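Local coordinates for protein 433aa long hypothetical phosphoribosylglycinamide formyl transferase (Pyrococcus horikoshii, PDB 2DWC) that belongs to the ATP-grasp family, with a preATP-grasp and a PurT-type C-terminal region, and carries adenosine-5'-diphosphate in its pocket, at residues Val216-Pro230 and Gly323-Phe337. Numbering follows the deposited sequence.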
ATOM      1  N   VAL B 216      -7.073  13.342  13.694  1.00 15.37           N
ATOM      2  CA  VAL B 216      -8.008  13.221  12.566  1.00 17.42           C
ATOM      3  C   VAL B 216      -9.447  13.391  13.007  1.00 20.12           C
ATOM      4  O   VAL B 216      -9.909  12.721  13.941  1.00 18.68           O
ATOM      5  CB  VAL B 216      -7.802  11.842  11.803  1.00 20.69           C
ATOM      6  CG1 VAL B 216      -7.979  10.627  12.737  1.00 17.70           C
ATOM      7  CG2 VAL B 216      -8.807  11.712  10.643  1.00 17.94           C
ATOM      8  N   ARG B 217     -10.154  14.320  12.335  1.00 17.65           N
ATOM      9  CA  ARG B 217     -11.572  14.583  12.588  1.00 17.69           C
ATOM     10  C   ARG B 217     -12.363  13.717  11.628  1.00 22.82           C
ATOM     11  O   ARG B 217     -12.140  13.753  10.432  1.00 18.94           O
ATOM     12  CB  ARG B 217     -11.889  16.059  12.340  1.00 18.28           C
ATOM     13  CG  ARG B 217     -11.426  16.963  13.540  1.00 18.46           C
ATOM     14  CD  ARG B 217     -11.598  18.458  13.289  1.00 17.30           C
ATOM     15  NE  ARG B 217     -12.987  18.725  12.925  1.00 18.98           N
ATOM     16  CZ  ARG B 217     -13.955  18.979  13.797  1.00 26.98           C
ATOM     17  NH1 ARG B 217     -13.692  19.012  15.107  1.00 20.79           N
ATOM     18  NH2 ARG B 217     -15.172  19.221  13.359  1.00 20.51           N
ATOM     19  N   HIS B 218     -13.331  12.967  12.128  1.00 15.00           N
ATOM     20  CA  HIS B 218     -14.076  12.059  11.239  1.00 16.74           C
ATOM     21  C   HIS B 218     -15.389  11.703  11.937  1.00 17.13           C
ATOM     22  O   HIS B 218     -15.564  12.014  13.114  1.00 22.39           O
ATOM     23  CB  HIS B 218     -13.238  10.769  11.040  1.00 19.59           C
ATOM     24  CG  HIS B 218     -12.984  10.026  12.329  1.00 18.89           C
ATOM     25  ND1 HIS B 218     -13.785   8.995  12.775  1.00 20.63           N
ATOM     26  CD2 HIS B 218     -12.002  10.164  13.252  1.00 17.08           C
ATOM     27  CE1 HIS B 218     -13.296   8.518  13.911  1.00 18.85           C
ATOM     28  NE2 HIS B 218     -12.214   9.209  14.220  1.00 20.63           N
ATOM     29  N   PHE B 219     -16.296  11.063  11.198  1.00 15.46           N
ATOM     30  CA  PHE B 219     -17.578  10.640  11.767  1.00 18.83           C
ATOM     31  C   PHE B 219     -17.407   9.372  12.574  1.00 20.28           C
ATOM     32  O   PHE B 219     -16.604   8.487  12.226  1.00 19.59           O
ATOM     33  CB  PHE B 219     -18.594  10.315  10.666  1.00 15.70           C
ATOM     34  CG  PHE B 219     -19.151  11.535   9.968  1.00 22.52           C
ATOM     35  CD1 PHE B 219     -19.882  12.499  10.683  1.00 19.30           C
ATOM     36  CD2 PHE B 219     -18.884  11.758   8.612  1.00 20.29           C
ATOM     37  CE1 PHE B 219     -20.330  13.670  10.062  1.00 23.87           C
ATOM     38  CE2 PHE B 219     -19.325  12.931   7.980  1.00 18.70           C
ATOM     39  CZ  PHE B 219     -20.056  13.896   8.719  1.00 19.74           C
ATOM     40  N   ASP B 220     -18.151   9.290  13.670  1.00 22.56           N
ATOM     41  CA  ASP B 220     -18.169   8.068  14.460  1.00 23.12           C
ATOM     42  C   ASP B 220     -19.362   7.280  13.966  1.00 24.75           C
ATOM     43  O   ASP B 220     -20.127   7.727  13.095  1.00 21.09           O
ATOM     44  CB  ASP B 220     -18.270   8.354  15.983  1.00 29.00           C
ATOM     45  CG  ASP B 220     -19.572   9.071  16.401  1.00 37.30           C
ATOM     46  OD1 ASP B 220     -20.588   9.067  15.664  1.00 35.51           O
ATOM     47  OD2 ASP B 220     -19.580   9.629  17.523  1.00 37.01           O
ATOM     48  N   GLU B 221     -19.544   6.080  14.514  1.00 24.97           N
ATOM     49  CA  GLU B 221     -20.622   5.234  14.062  1.00 25.13           C
ATOM     50  C   GLU B 221     -22.012   5.828  14.226  1.00 27.18           C
ATOM     51  O   GLU B 221     -22.942   5.436  13.522  1.00 29.48           O
ATOM     52  CB  GLU B 221     -20.526   3.872  14.776  1.00 28.65           C
ATOM     53  CG  GLU B 221     -21.025   2.726  13.963  1.00 37.34           C
ATOM     54  CD  GLU B 221     -20.787   1.371  14.637  1.00 40.79           C
ATOM     55  OE1 GLU B 221     -19.983   1.300  15.595  1.00 46.11           O
ATOM     56  OE2 GLU B 221     -21.402   0.378  14.194  1.00 45.93           O
ATOM     57  N   ASN B 222     -22.158   6.773  15.152  1.00 28.51           N
ATOM     58  CA  ASN B 222     -23.447   7.422  15.380  1.00 35.07           C
ATOM     59  C   ASN B 222     -23.704   8.594  14.455  1.00 34.64           C
ATOM     60  O   ASN B 222     -24.760   9.209  14.514  1.00 34.38           O
ATOM     61  CB  ASN B 222     -23.567   7.926  16.819  1.00 41.74           C
ATOM     62  CG  ASN B 222     -23.373   6.830  17.822  1.00 55.89           C
ATOM     63  OD1 ASN B 222     -23.960   5.747  17.694  1.00 61.68           O
ATOM     64  ND2 ASN B 222     -22.550   7.092  18.841  1.00 62.88           N
ATOM     65  N   GLY B 223     -22.742   8.930  13.611  1.00 25.58           N
ATOM     66  CA  GLY B 223     -22.989  10.040  12.713  1.00 22.52           C
ATOM     67  C   GLY B 223     -22.504  11.379  13.222  1.00 22.33           C
ATOM     68  O   GLY B 223     -22.740  12.378  12.577  1.00 23.53           O
ATOM     69  N   GLU B 224     -21.863  11.415  14.385  1.00 21.32           N
ATOM     70  CA  GLU B 224     -21.332  12.689  14.893  1.00 23.89           C
ATOM     71  C   GLU B 224     -19.846  12.762  14.632  1.00 19.54           C
ATOM     72  O   GLU B 224     -19.193  11.752  14.459  1.00 23.96           O
ATOM     73  CB  GLU B 224     -21.573  12.811  16.384  1.00 36.70           C
ATOM     74  CG  GLU B 224     -23.042  12.778  16.654  1.00 40.04           C
ATOM     75  CD  GLU B 224     -23.359  12.820  18.117  1.00 54.47           C
ATOM     76  OE1 GLU B 224     -22.499  12.396  18.933  1.00 56.51           O
ATOM     77  OE2 GLU B 224     -24.482  13.272  18.429  1.00 62.38           O
ATOM     78  N   ILE B 225     -19.309  13.964  14.650  1.00 18.64           N
ATOM     79  CA  ILE B 225     -17.886  14.102  14.417  1.00 18.22           C
ATOM     80  C   ILE B 225     -17.066  13.929  15.690  1.00 24.43           C
ATOM     81  O   ILE B 225     -17.404  14.487  16.751  1.00 23.47           O
ATOM     82  CB  ILE B 225     -17.595  15.458  13.783  1.00 18.60           C
ATOM     83  CG1 ILE B 225     -18.355  15.544  12.459  1.00 17.25           C
ATOM     84  CG2 ILE B 225     -16.067  15.655  13.610  1.00 24.01           C
ATOM     85  CD1 ILE B 225     -18.269  16.921  11.849  1.00 25.24           C
ATOM     86  N   VAL B 226     -16.028  13.099  15.603  1.00 16.08           N
ATOM     87  CA  VAL B 226     -15.102  12.911  16.729  1.00 18.76           C
ATOM     88  C   VAL B 226     -13.669  13.147  16.254  1.00 22.28           C
ATOM     89  O   VAL B 226     -13.416  13.267  15.043  1.00 19.65           O
ATOM     90  CB  VAL B 226     -15.199  11.474  17.333  1.00 20.14           C
ATOM     91  CG1 VAL B 226     -16.572  11.252  17.894  1.00 24.16           C
ATOM     92  CG2 VAL B 226     -14.921  10.426  16.274  1.00 20.96           C
ATOM     93  N   THR B 227     -12.724  13.230  17.193  1.00 18.32           N
ATOM     94  CA  THR B 227     -11.332  13.446  16.820  1.00 19.46           C
ATOM     95  C   THR B 227     -10.514  12.305  17.444  1.00 25.06           C
ATOM     96  O   THR B 227     -10.649  12.014  18.645  1.00 21.29           O
ATOM     97  CB  THR B 227     -10.846  14.809  17.362  1.00 17.74           C
ATOM     98  OG1 THR B 227     -11.785  15.827  16.986  1.00 19.95           O
ATOM     99  CG2 THR B 227      -9.433  15.139  16.815  1.00 20.28           C
ATOM    100  N   THR B 228      -9.657  11.684  16.639  1.00 20.58           N
ATOM    101  CA  THR B 228      -8.862  10.535  17.071  1.00 21.50           C
ATOM    102  C   THR B 228      -7.403  10.870  16.981  1.00 20.76           C
ATOM    103  O   THR B 228      -6.946  11.558  16.060  1.00 18.78           O
ATOM    104  CB  THR B 228      -9.250   9.295  16.215  1.00 20.51           C
ATOM    105  OG1 THR B 228     -10.618   9.048  16.444  1.00 20.39           O
ATOM    106  CG2 THR B 228      -8.441   8.045  16.586  1.00 23.15           C
ATOM    107  N   PHE B 229      -6.653  10.384  17.977  1.00 18.89           N
ATOM    108  CA  PHE B 229      -5.259  10.733  18.103  1.00 21.55           C
ATOM    109  C   PHE B 229      -4.220   9.653  18.007  1.00 21.40           C
ATOM    110  O   PHE B 229      -4.126   8.780  18.912  1.00 21.76           O
ATOM    111  CB  PHE B 229      -5.042  11.433  19.457  1.00 22.61           C
ATOM    112  CG  PHE B 229      -5.837  12.709  19.601  1.00 23.60           C
ATOM    113  CD1 PHE B 229      -7.160  12.673  20.054  1.00 24.21           C
ATOM    114  CD2 PHE B 229      -5.284  13.910  19.209  1.00 21.09           C
ATOM    115  CE1 PHE B 229      -7.919  13.838  20.108  1.00 24.28           C
ATOM    116  CE2 PHE B 229      -6.029  15.092  19.252  1.00 25.59           C
ATOM    117  CZ  PHE B 229      -7.353  15.052  19.704  1.00 19.71           C
ATOM    118  N   PRO B 230      -3.415   9.673  16.924  1.00 19.33           N
ATOM    119  CA  PRO B 230      -2.345   8.674  16.779  1.00 19.92           C
ATOM    120  C   PRO B 230      -1.242   9.041  17.790  1.00 18.33           C
ATOM    121  O   PRO B 230      -1.236  10.151  18.367  1.00 21.61           O
ATOM    122  CB  PRO B 230      -1.799   8.906  15.350  1.00 17.17           C
ATOM    123  CG  PRO B 230      -2.991   9.482  14.607  1.00 15.89           C
ATOM    124  CD  PRO B 230      -3.653  10.412  15.666  1.00 18.75           C
ATOM    125  N   GLY B 323     -16.234  10.440   4.554  1.00 16.49           N
ATOM    126  CA  GLY B 323     -17.288  10.279   5.577  1.00 14.41           C
ATOM    127  C   GLY B 323     -17.318   8.868   6.171  1.00 19.45           C
ATOM    128  O   GLY B 323     -18.278   8.495   6.833  1.00 16.44           O
ATOM    129  N   LEU B 324     -16.253   8.085   5.993  1.00 16.40           N
ATOM    130  CA  LEU B 324     -16.222   6.717   6.529  1.00 15.36           C
ATOM    131  C   LEU B 324     -15.729   6.765   7.983  1.00 16.48           C
ATOM    132  O   LEU B 324     -15.056   7.710   8.420  1.00 19.51           O
ATOM    133  CB  LEU B 324     -15.264   5.844   5.689  1.00 15.29           C
ATOM    134  CG  LEU B 324     -15.774   5.677   4.251  1.00 15.47           C
ATOM    135  CD1 LEU B 324     -14.633   5.070   3.366  1.00 17.72           C
ATOM    136  CD2 LEU B 324     -16.989   4.779   4.188  1.00 15.69           C
ATOM    137  N   PRO B 325     -16.021   5.706   8.743  1.00 16.38           N
ATOM    138  CA  PRO B 325     -15.579   5.657  10.132  1.00 18.80           C
ATOM    139  C   PRO B 325     -14.106   5.231  10.238  1.00 22.43           C
ATOM    140  O   PRO B 325     -13.493   4.711   9.279  1.00 19.98           O
ATOM    141  CB  PRO B 325     -16.517   4.613  10.760  1.00 21.86           C
ATOM    142  CG  PRO B 325     -16.848   3.720   9.637  1.00 24.82           C
ATOM    143  CD  PRO B 325     -16.979   4.630   8.434  1.00 18.43           C
ATOM    144  N   ILE B 326     -13.539   5.478  11.410  1.00 17.70           N
ATOM    145  CA  ILE B 326     -12.167   5.068  11.706  1.00 16.79           C
ATOM    146  C   ILE B 326     -12.206   4.498  13.135  1.00 21.48           C
ATOM    147  O   ILE B 326     -12.560   5.215  14.098  1.00 24.03           O
ATOM    148  CB  ILE B 326     -11.203   6.263  11.720  1.00 17.56           C
ATOM    149  CG1 ILE B 326     -11.098   6.859  10.292  1.00 17.16           C
ATOM    150  CG2 ILE B 326      -9.835   5.802  12.294  1.00 19.05           C
ATOM    151  CD1 ILE B 326     -10.345   8.248  10.228  1.00 18.10           C
ATOM    152  N   PRO B 327     -11.886   3.211  13.288  1.00 18.69           N
ATOM    153  CA  PRO B 327     -11.891   2.601  14.635  1.00 23.35           C
ATOM    154  C   PRO B 327     -10.862   3.246  15.562  1.00 24.78           C
ATOM    155  O   PRO B 327      -9.745   3.611  15.150  1.00 23.47           O
ATOM    156  CB  PRO B 327     -11.523   1.137  14.365  1.00 25.12           C
ATOM    157  CG  PRO B 327     -11.861   0.928  12.935  1.00 31.30           C
ATOM    158  CD  PRO B 327     -11.524   2.218  12.259  1.00 19.61           C
ATOM    159  N   GLY B 328     -11.210   3.362  16.840  1.00 23.25           N
ATOM    160  CA  GLY B 328     -10.264   3.937  17.781  1.00 25.97           C
ATOM    161  C   GLY B 328     -10.364   3.244  19.142  1.00 36.74           C
ATOM    162  O   GLY B 328     -11.174   2.334  19.329  1.00 38.01           O
ATOM    163  N   GLU B 329      -9.541   3.668  20.091  1.00 30.58           N
ATOM    164  CA  GLU B 329      -9.572   3.076  21.428  1.00 34.76           C
ATOM    165  C   GLU B 329      -9.681   4.203  22.470  1.00 29.58           C
ATOM    166  O   GLU B 329      -8.827   5.057  22.542  1.00 29.45           O
ATOM    167  CB  GLU B 329      -8.287   2.276  21.653  1.00 33.42           C
ATOM    168  CG  GLU B 329      -8.271   1.428  22.901  1.00 51.72           C
ATOM    169  CD  GLU B 329      -6.896   0.851  23.193  1.00 60.95           C
ATOM    170  OE1 GLU B 329      -6.802  -0.018  24.097  1.00 62.58           O
ATOM    171  OE2 GLU B 329      -5.912   1.270  22.530  1.00 57.77           O
ATOM    172  N   TRP B 330     -10.724   4.200  23.285  1.00 35.48           N
ATOM    173  CA  TRP B 330     -10.830   5.251  24.294  1.00 42.19           C
ATOM    174  C   TRP B 330      -9.879   5.012  25.464  1.00 42.04           C
ATOM    175  O   TRP B 330      -9.775   3.902  25.978  1.00 48.32           O
ATOM    176  CB  TRP B 330     -12.261   5.359  24.805  1.00 41.07           C
ATOM    177  CG  TRP B 330     -13.163   6.003  23.834  1.00 43.79           C
ATOM    178  CD1 TRP B 330     -13.934   5.386  22.881  1.00 42.29           C
ATOM    179  CD2 TRP B 330     -13.378   7.404  23.684  1.00 36.18           C
ATOM    180  NE1 TRP B 330     -14.615   6.325  22.154  1.00 44.00           N
ATOM    181  CE2 TRP B 330     -14.297   7.573  22.623  1.00 37.93           C
ATOM    182  CE3 TRP B 330     -12.877   8.539  24.340  1.00 30.03           C
ATOM    183  CZ2 TRP B 330     -14.740   8.835  22.204  1.00 44.23           C
ATOM    184  CZ3 TRP B 330     -13.314   9.795  23.924  1.00 27.19           C
ATOM    185  CH2 TRP B 330     -14.241   9.931  22.863  1.00 39.78           C
ATOM    186  N   VAL B 331      -9.163   6.056  25.858  1.00 45.29           N
ATOM    187  CA  VAL B 331      -8.220   5.981  26.972  1.00 46.36           C
ATOM    188  C   VAL B 331      -8.185   7.324  27.701  1.00 48.85           C
ATOM    189  O   VAL B 331      -7.858   8.359  27.108  1.00 41.83           O
ATOM    190  CB  VAL B 331      -6.787   5.679  26.513  1.00 44.52           C
ATOM    191  CG1 VAL B 331      -5.865   5.631  27.718  1.00 45.95           C
ATOM    192  CG2 VAL B 331      -6.724   4.370  25.748  1.00 48.44           C
ATOM    193  N   ASP B 332      -8.547   7.316  28.980  1.00 45.92           N
ATOM    194  CA  ASP B 332      -8.515   8.533  29.782  1.00 40.53           C
ATOM    195  C   ASP B 332      -9.216   9.712  29.121  1.00 42.91           C
ATOM    196  O   ASP B 332      -8.735  10.849  29.193  1.00 43.75           O
ATOM    197  CB  ASP B 332      -7.068   8.957  30.088  1.00 48.10           C
ATOM    198  CG  ASP B 332      -6.226   7.836  30.697  1.00 56.14           C
ATOM    199  OD1 ASP B 332      -6.800   6.930  31.338  1.00 66.39           O
ATOM    200  OD2 ASP B 332      -4.979   7.869  30.547  1.00 56.17           O
ATOM    201  N   GLY B 333     -10.345   9.449  28.475  1.00 37.12           N
ATOM    202  CA  GLY B 333     -11.083  10.523  27.839  1.00 37.32           C
ATOM    203  C   GLY B 333     -10.622  10.911  26.440  1.00 33.58           C
ATOM    204  O   GLY B 333     -11.180  11.838  25.849  1.00 48.54           O
ATOM    205  N   TYR B 334      -9.586  10.249  25.929  1.00 37.82           N
ATOM    206  CA  TYR B 334      -9.108  10.534  24.573  1.00 35.61           C
ATOM    207  C   TYR B 334      -9.322   9.307  23.686  1.00 31.51           C
ATOM    208  O   TYR B 334      -9.075   8.163  24.105  1.00 30.21           O
ATOM    209  CB  TYR B 334      -7.615  10.914  24.576  1.00 40.33           C
ATOM    210  CG  TYR B 334      -7.322  12.335  25.037  1.00 42.64           C
ATOM    211  CD1 TYR B 334      -6.709  12.572  26.276  1.00 41.64           C
ATOM    212  CD2 TYR B 334      -7.722  13.449  24.263  1.00 31.61           C
ATOM    213  CE1 TYR B 334      -6.514  13.874  26.753  1.00 41.88           C
ATOM    214  CE2 TYR B 334      -7.522  14.762  24.730  1.00 34.56           C
ATOM    215  CZ  TYR B 334      -6.927  14.964  25.978  1.00 44.46           C
ATOM    216  OH  TYR B 334      -6.776  16.247  26.471  1.00 42.41           O
ATOM    217  N   ARG B 335      -9.815   9.543  22.468  1.00 28.35           N
ATOM    218  CA  ARG B 335     -10.029   8.471  21.509  1.00 26.83           C
ATOM    219  C   ARG B 335      -8.671   8.384  20.781  1.00 25.48           C
ATOM    220  O   ARG B 335      -8.272   9.305  20.057  1.00 24.35           O
ATOM    221  CB  ARG B 335     -11.151   8.839  20.525  1.00 20.66           C
ATOM    222  CG  ARG B 335     -11.795   7.636  19.823  1.00 24.04           C
ATOM    223  CD  ARG B 335     -12.869   8.094  18.821  1.00 25.86           C
ATOM    224  NE  ARG B 335     -13.644   7.025  18.152  1.00 28.78           N
ATOM    225  CZ  ARG B 335     -13.263   6.353  17.059  1.00 30.96           C
ATOM    226  NH1 ARG B 335     -12.072   6.615  16.476  1.00 24.77           N
ATOM    227  NH2 ARG B 335     -14.096   5.448  16.521  1.00 26.38           N
ATOM    228  N   LEU B 336      -7.936   7.298  21.044  1.00 24.74           N
ATOM    229  CA  LEU B 336      -6.621   7.126  20.465  1.00 21.40           C
ATOM    230  C   LEU B 336      -6.628   6.165  19.294  1.00 18.55           C
ATOM    231  O   LEU B 336      -7.531   5.352  19.136  1.00 21.19           O
ATOM    232  CB  LEU B 336      -5.619   6.600  21.538  1.00 26.98           C
ATOM    233  CG  LEU B 336      -5.497   7.451  22.822  1.00 23.78           C
ATOM    234  CD1 LEU B 336      -4.347   6.903  23.663  1.00 30.63           C
ATOM    235  CD2 LEU B 336      -5.236   8.910  22.486  1.00 21.73           C
ATOM    236  N   PHE B 337      -5.596   6.273  18.462  1.00 20.76           N
ATOM    237  CA  PHE B 337      -5.447   5.352  17.333  1.00 21.25           C
ATOM    238  C   PHE B 337      -4.180   4.532  17.668  1.00 18.33           C
ATOM    239  O   PHE B 337      -3.071   5.040  17.655  1.00 22.47           O
ATOM    240  CB  PHE B 337      -5.250   6.102  16.017  1.00 20.27           C
ATOM    241  CG  PHE B 337      -5.348   5.184  14.830  1.00 20.39           C
ATOM    242  CD1 PHE B 337      -6.592   4.773  14.389  1.00 20.61           C
ATOM    243  CD2 PHE B 337      -4.202   4.595  14.292  1.00 21.37           C
ATOM    244  CE1 PHE B 337      -6.721   3.770  13.438  1.00 22.28           C
ATOM    245  CE2 PHE B 337      -4.309   3.591  13.338  1.00 23.63           C
ATOM    246  CZ  PHE B 337      -5.561   3.172  12.911  1.00 21.92           C
TER
HETATM  247  O   HOH W   1     -15.542  10.438   8.385  1.00 15.96           O
HETATM  248  O   HOH W   2     -15.415   6.168  13.377  1.00 21.72           O
HETATM  249  O   HOH W   3     -10.784  12.460  21.270  1.00 35.16           O
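Arg335 and Thr228 meet where a beta hairpin of the ATP-grasp domain is joined by hairpin 329-337, strand 334-337 pairing in parallel with residues 228-230 of strand 225-238; the pair illustrates how one long side chain can tie a sheet to the loop lying across it. From CB, 3.7 Å from Thr227 O, the arginine leaves with CG anti to its backbone N (chi1 -159°) and stays extended as far as NE. CG lies against one face of the Trp330 ring, and CD comes near Thr228 OG1 and Val226 CG2; NE stays beside that methyl, which lies over one face of the guanidinium together with His218 CE1, near CZ. At the far end NH1 and NH2 both donate to Ile326 O, at 2.8 Å from NH1, an end-on grip that reaches the oxygen from opposite faces of its carbonyl plane. NH1 also donates to Thr228 OG1 at 2.8 Å, bent to 142° and tilted from the guanidinium plane.

That hydroxyl is shared with His218, whose NE2 lies 2.7 Å from Thr228 OG1 in a nearly straight bond, while ND1 donates to Phe219 O. The imidazole, thus held at both nitrogens, sits between Val226 CG2 on one face and Ile326 CB on the other, a CH-pi contact 3.9 Å from the ring centroid. Beyond it, Ile326 CD1 touches Val216 CG2, and helix 313-322 packs against the same isoleucine.

Along the strands, Phe229 bonds to both neighbours of Leu336, giving its N-H to Arg335 O and accepting from Phe337 N. Tyr334 turns an edge toward the Phe229 face, planes 83° apart. Two waters bridge Phe219 to the loop; a third receives the N-H of Arg335 and donates to Thr227 O at 2.7 Å.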